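Local structure of Cas13d (uncultured Ruminococcus sp, 6IV9) at residues R668-F676 with R719-T729. The protein binds CRISPR RNA and, through two HEPN domains, probably carries out crRNA maturation and target RNA cleavage. The protein carries 2 engineered substitutions. Sequence-based numbering, arbitrary orientation.
With nucleotides of chain B.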
loop_
_atom_site.group_PDB
_atom_site.type_symbol
_atom_site.label_atom_id
_atom_site.label_comp_id
_atom_site.label_asym_id
_atom_site.label_seq_id
_atom_site.Cartn_x
_atom_site.Cartn_y
_atom_site.Cartn_z
ATOM N N ARG A 668 23.758 -16.382 -3.100
ATOM C CA ARG A 668 23.781 -16.275 -1.620
ATOM C C ARG A 668 22.878 -17.343 -0.995
ATOM O O ARG A 668 23.294 -17.977 -0.062
ATOM C CB ARG A 668 23.275 -14.905 -1.181
ATOM C CG ARG A 668 24.250 -13.767 -1.403
ATOM C CD ARG A 668 23.667 -12.513 -0.800
ATOM N NE ARG A 668 24.486 -11.364 -1.082
ATOM C CZ ARG A 668 24.265 -10.542 -2.088
ATOM N NH1 ARG A 668 25.276 -9.917 -2.659
ATOM N NH2 ARG A 668 23.035 -10.355 -2.528
ATOM N N TYR A 669 21.673 -17.513 -1.516
ATOM C CA TYR A 669 20.750 -18.533 -0.973
ATOM C C TYR A 669 21.347 -19.928 -1.150
ATOM O O TYR A 669 21.269 -20.736 -0.263
ATOM C CB TYR A 669 19.434 -18.505 -1.738
ATOM C CG TYR A 669 18.481 -17.416 -1.334
ATOM C CD1 TYR A 669 18.142 -17.210 -0.013
ATOM C CD2 TYR A 669 17.892 -16.609 -2.287
ATOM C CE1 TYR A 669 17.267 -16.209 0.356
ATOM C CE2 TYR A 669 17.008 -15.610 -1.940
ATOM C CZ TYR A 669 16.689 -15.415 -0.613
ATOM O OH TYR A 669 15.819 -14.444 -0.273
ATOM N N TYR A 670 21.918 -20.176 -2.312
ATOM C CA TYR A 670 22.486 -21.512 -2.589
ATOM C C TYR A 670 23.609 -21.830 -1.596
ATOM O O TYR A 670 23.652 -22.907 -1.076
ATOM C CB TYR A 670 22.979 -21.559 -4.031
ATOM C CG TYR A 670 23.495 -22.902 -4.457
ATOM C CD1 TYR A 670 22.630 -23.930 -4.744
ATOM C CD2 TYR A 670 24.852 -23.144 -4.561
ATOM C CE1 TYR A 670 23.092 -25.171 -5.127
ATOM C CE2 TYR A 670 25.334 -24.377 -4.949
ATOM C CZ TYR A 670 24.449 -25.397 -5.227
ATOM O OH TYR A 670 24.905 -26.616 -5.601
ATOM N N LYS A 671 24.487 -20.877 -1.350
ATOM C CA LYS A 671 25.608 -21.066 -0.405
ATOM C C LYS A 671 25.107 -21.254 1.035
ATOM O O LYS A 671 25.705 -22.008 1.751
ATOM C CB LYS A 671 26.546 -19.870 -0.506
ATOM C CG LYS A 671 27.908 -20.044 0.133
ATOM C CD LYS A 671 28.963 -19.159 -0.495
ATOM C CE LYS A 671 29.877 -18.507 0.517
ATOM N NZ LYS A 671 31.291 -18.876 0.285
ATOM N N SER A 672 24.107 -20.496 1.454
ATOM C CA SER A 672 23.586 -20.588 2.838
ATOM C C SER A 672 22.657 -21.784 3.084
ATOM O O SER A 672 22.602 -22.220 4.208
ATOM C CB SER A 672 22.956 -19.308 3.245
ATOM O OG SER A 672 21.865 -19.029 2.415
ATOM N N CYS A 673 21.925 -22.250 2.074
ATOM C CA CYS A 673 20.918 -23.323 2.279
ATOM C C CYS A 673 21.412 -24.734 1.944
ATOM O O CYS A 673 20.877 -25.659 2.503
ATOM C CB CYS A 673 19.686 -23.066 1.424
ATOM S SG CYS A 673 18.848 -21.518 1.832
ATOM N N VAL A 674 22.384 -24.864 1.053
ATOM C CA VAL A 674 22.841 -26.211 0.611
ATOM C C VAL A 674 24.075 -26.613 1.420
ATOM O O VAL A 674 24.994 -25.846 1.483
ATOM C CB VAL A 674 23.078 -26.228 -0.908
ATOM C CG1 VAL A 674 23.632 -27.552 -1.380
ATOM C CG2 VAL A 674 21.811 -25.898 -1.666
ATOM N N GLU A 675 24.048 -27.798 2.012
ATOM C CA GLU A 675 25.148 -28.252 2.898
ATOM C C GLU A 675 26.475 -28.387 2.145
ATOM O O GLU A 675 27.460 -27.881 2.628
ATOM C CB GLU A 675 24.766 -29.560 3.576
ATOM C CG GLU A 675 25.780 -29.974 4.605
ATOM C CD GLU A 675 25.357 -31.157 5.444
ATOM O OE1 GLU A 675 25.958 -31.365 6.483
ATOM O OE2 GLU A 675 24.435 -31.841 5.047
ATOM N N PHE A 676 26.454 -28.997 0.972
ATOM C CA PHE A 676 27.691 -29.151 0.171
ATOM C C PHE A 676 27.432 -28.524 -1.193
ATOM O O PHE A 676 27.101 -29.200 -2.117
ATOM C CB PHE A 676 28.078 -30.626 0.081
ATOM C CG PHE A 676 28.223 -31.281 1.424
ATOM C CD1 PHE A 676 29.296 -30.986 2.239
ATOM C CD2 PHE A 676 27.265 -32.157 1.883
ATOM C CE1 PHE A 676 29.407 -31.559 3.490
ATOM C CE2 PHE A 676 27.378 -32.728 3.134
ATOM C CZ PHE A 676 28.443 -32.421 3.936
ATOM N N ARG A 719 22.041 -22.917 8.834
ATOM C CA ARG A 719 21.482 -23.488 7.589
ATOM C C ARG A 719 19.970 -23.692 7.723
ATOM O O ARG A 719 19.267 -23.427 6.775
ATOM C CB ARG A 719 22.202 -24.784 7.228
ATOM C CG ARG A 719 21.934 -25.256 5.814
ATOM C CD ARG A 719 21.813 -26.757 5.774
ATOM N NE ARG A 719 23.080 -27.415 5.950
ATOM C CZ ARG A 719 23.527 -27.966 7.065
ATOM N NH1 ARG A 719 22.848 -28.924 7.663
ATOM N NH2 ARG A 719 24.702 -27.615 7.534
ATOM N N ALA A 720 19.511 -24.162 8.875
ATOM C CA ALA A 720 18.065 -24.365 9.086
ATOM C C ALA A 720 17.349 -23.017 8.977
ATOM O O ALA A 720 16.325 -22.948 8.369
ATOM C CB ALA A 720 17.839 -24.983 10.433
ATOM N N LYS A 721 17.924 -21.979 9.559
ATOM C CA LYS A 721 17.297 -20.638 9.492
ATOM C C LYS A 721 17.242 -20.151 8.044
ATOM O O LYS A 721 16.249 -19.584 7.664
ATOM C CB LYS A 721 18.079 -19.663 10.361
ATOM C CG LYS A 721 17.945 -19.924 11.847
ATOM C CD LYS A 721 18.965 -19.211 12.652
ATOM C CE LYS A 721 18.872 -17.716 12.523
ATOM N NZ LYS A 721 20.142 -17.066 12.908
ATOM N N ALA A 722 18.319 -20.366 7.302
ATOM C CA ALA A 722 18.411 -19.935 5.894
ATOM C C ALA A 722 17.376 -20.683 5.052
ATOM O O ALA A 722 16.727 -20.063 4.251
ATOM C CB ALA A 722 19.809 -20.166 5.391
ATOM N N VAL A 723 17.243 -21.985 5.261
ATOM C CA VAL A 723 16.267 -22.780 4.470
ATOM C C VAL A 723 14.850 -22.293 4.766
ATOM O O VAL A 723 14.106 -22.089 3.839
ATOM C CB VAL A 723 16.408 -24.278 4.781
ATOM C CG1 VAL A 723 15.269 -25.104 4.228
ATOM C CG2 VAL A 723 17.748 -24.818 4.325
ATOM N N ILE A 724 14.522 -22.118 6.037
ATOM C CA ILE A 724 13.153 -21.655 6.394
ATOM C C ILE A 724 12.936 -20.255 5.814
ATOM O O ILE A 724 11.874 -19.988 5.315
ATOM C CB ILE A 724 12.959 -21.687 7.917
ATOM C CG1 ILE A 724 12.905 -23.121 8.436
ATOM C CG2 ILE A 724 11.741 -20.888 8.323
ATOM C CD1 ILE A 724 12.819 -23.235 9.923
ATOM N N GLY A 725 13.941 -19.400 5.902
ATOM C CA GLY A 725 13.766 -18.036 5.391
ATOM C C GLY A 725 13.494 -18.035 3.903
ATOM O O GLY A 725 12.659 -17.288 3.467
ATOM N N LEU A 726 14.239 -18.830 3.150
ATOM C CA LEU A 726 14.023 -18.883 1.686
ATOM C C LEU A 726 12.648 -19.466 1.384
ATOM O O LEU A 726 11.996 -18.955 0.526
ATOM C CB LEU A 726 15.105 -19.742 1.039
ATOM C CG LEU A 726 14.854 -20.066 -0.429
ATOM C CD1 LEU A 726 14.787 -18.800 -1.252
ATOM C CD2 LEU A 726 15.919 -20.983 -0.964
ATOM N N TYR A 727 12.266 -20.518 2.093
ATOM C CA TYR A 727 10.960 -21.162 1.837
ATOM C C TYR A 727 9.835 -20.156 2.079
ATOM O O TYR A 727 9.000 -19.994 1.233
ATOM C CB TYR A 727 10.781 -22.363 2.768
ATOM C CG TYR A 727 9.395 -22.943 2.771
ATOM C CD1 TYR A 727 8.845 -23.461 1.626
ATOM C CD2 TYR A 727 8.612 -22.939 3.903
ATOM C CE1 TYR A 727 7.573 -23.989 1.606
ATOM C CE2 TYR A 727 7.331 -23.453 3.904
ATOM C CZ TYR A 727 6.804 -23.986 2.749
ATOM O OH TYR A 727 5.550 -24.486 2.708
ATOM N N LEU A 728 9.874 -19.465 3.204
ATOM C CA LEU A 728 8.810 -18.476 3.498
ATOM C C LEU A 728 8.828 -17.348 2.463
ATOM O O LEU A 728 7.777 -16.915 2.065
ATOM C CB LEU A 728 9.018 -17.936 4.910
ATOM C CG LEU A 728 8.729 -18.934 6.019
ATOM C CD1 LEU A 728 9.024 -18.338 7.376
ATOM C CD2 LEU A 728 7.301 -19.417 5.938
ATOM N N THR A 729 10.012 -16.877 2.100
ATOM C CA THR A 729 10.129 -15.776 1.119
ATOM C C THR A 729 9.542 -16.209 -0.223
ATOM O O THR A 729 8.776 -15.469 -0.783
ATOM C CB THR A 729 11.586 -15.349 0.925
ATOM O OG1 THR A 729 12.089 -14.900 2.172
ATOM C CG2 THR A 729 11.739 -14.258 -0.104
ATOM P P U B 38 10.026 -8.138 -0.911
ATOM O OP1 U B 38 8.697 -8.482 -1.298
ATOM O OP2 U B 38 10.341 -7.610 0.391
ATOM O "O5'" U B 38 10.855 -9.478 -1.127
ATOM C "C5'" U B 38 12.160 -9.534 -0.688
ATOM C "C4'" U B 38 12.850 -10.723 -1.323
ATOM O "O4'" U B 38 12.754 -10.597 -2.760
ATOM C "C3'" U B 38 14.337 -10.718 -1.032
ATOM O "O3'" U B 38 14.533 -11.436 0.190
ATOM C "C2'" U B 38 14.925 -11.432 -2.250
ATOM O "O2'" U B 38 14.778 -12.831 -2.169
ATOM C "C1'" U B 38 13.988 -10.966 -3.353
ATOM N N1 U B 38 14.510 -9.832 -4.119
ATOM C C2 U B 38 14.137 -9.759 -5.451
ATOM O O2 U B 38 13.414 -10.598 -5.979
ATOM N N3 U B 38 14.619 -8.659 -6.129
ATOM C C4 U B 38 15.407 -7.632 -5.608
ATOM O O4 U B 38 15.760 -6.691 -6.338
ATOM C C5 U B 38 15.699 -7.760 -4.203
ATOM C C6 U B 38 15.251 -8.834 -3.526
HETATM O O HOH W 1 14.774 -14.319 2.217
#
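Tyr669 and Leu726 meet at the RNA end of a helix-helix packing contact, in which the axes of helix segments 668-673 and 719-729 approach to 8.8 Å, with N-to-C directions 138° apart, an inclined antiparallel crossing. The Leu726 side chain is the bump here: its CD1 stands over the centre of the Tyr669 ring, 3.7 Å from the centroid, in a CH-pi contact. With CG placed beside the backbone N (chi1 -80°), the ring of Tyr669 reaches along helix 713-760 toward Thr729 and the crRNA. The helices come closest where Cys673 settles into a shallow hollow bounded by Ala722, Val723 and Leu726. Its SG lies 3.5 Å from Ala722 O, while its CB rests on the CG2 branch of Val723; Met693 of helix 683-696 touches both Cys673 and Val723. The small methyl of Ala722 fits against Ser672, meeting both its OG and its carbonyl oxygen. Beyond it, CG of Arg719 nestles against the carbonyl oxygens of Ser672 and Cys673, and bends at chi2 and chi3 lay the guanidinium against Glu675. Carboxylate and guanidinium are stacked, their planes 13° apart, with Glu675 OE1 4.1 Å from Arg719 NH2; the oxygen sits well out of the guanidinium plane, so the groups attract as opposite charges without a salt bridge. At the other end, Tyr669 OH hydrogen-bonds O2' of U38 of chain B (2.7 Å) and also a water. A phenylalanine here would probably leave the ribose hydroxyl and the water without their shared phenolic mate. That water also donates to Thr729 OG1, 2.7 Å away, and Thr729 OG1 in turn gives its proton to Gly725 O, approaching from the opposite face of the carbonyl plane to Thr729 N.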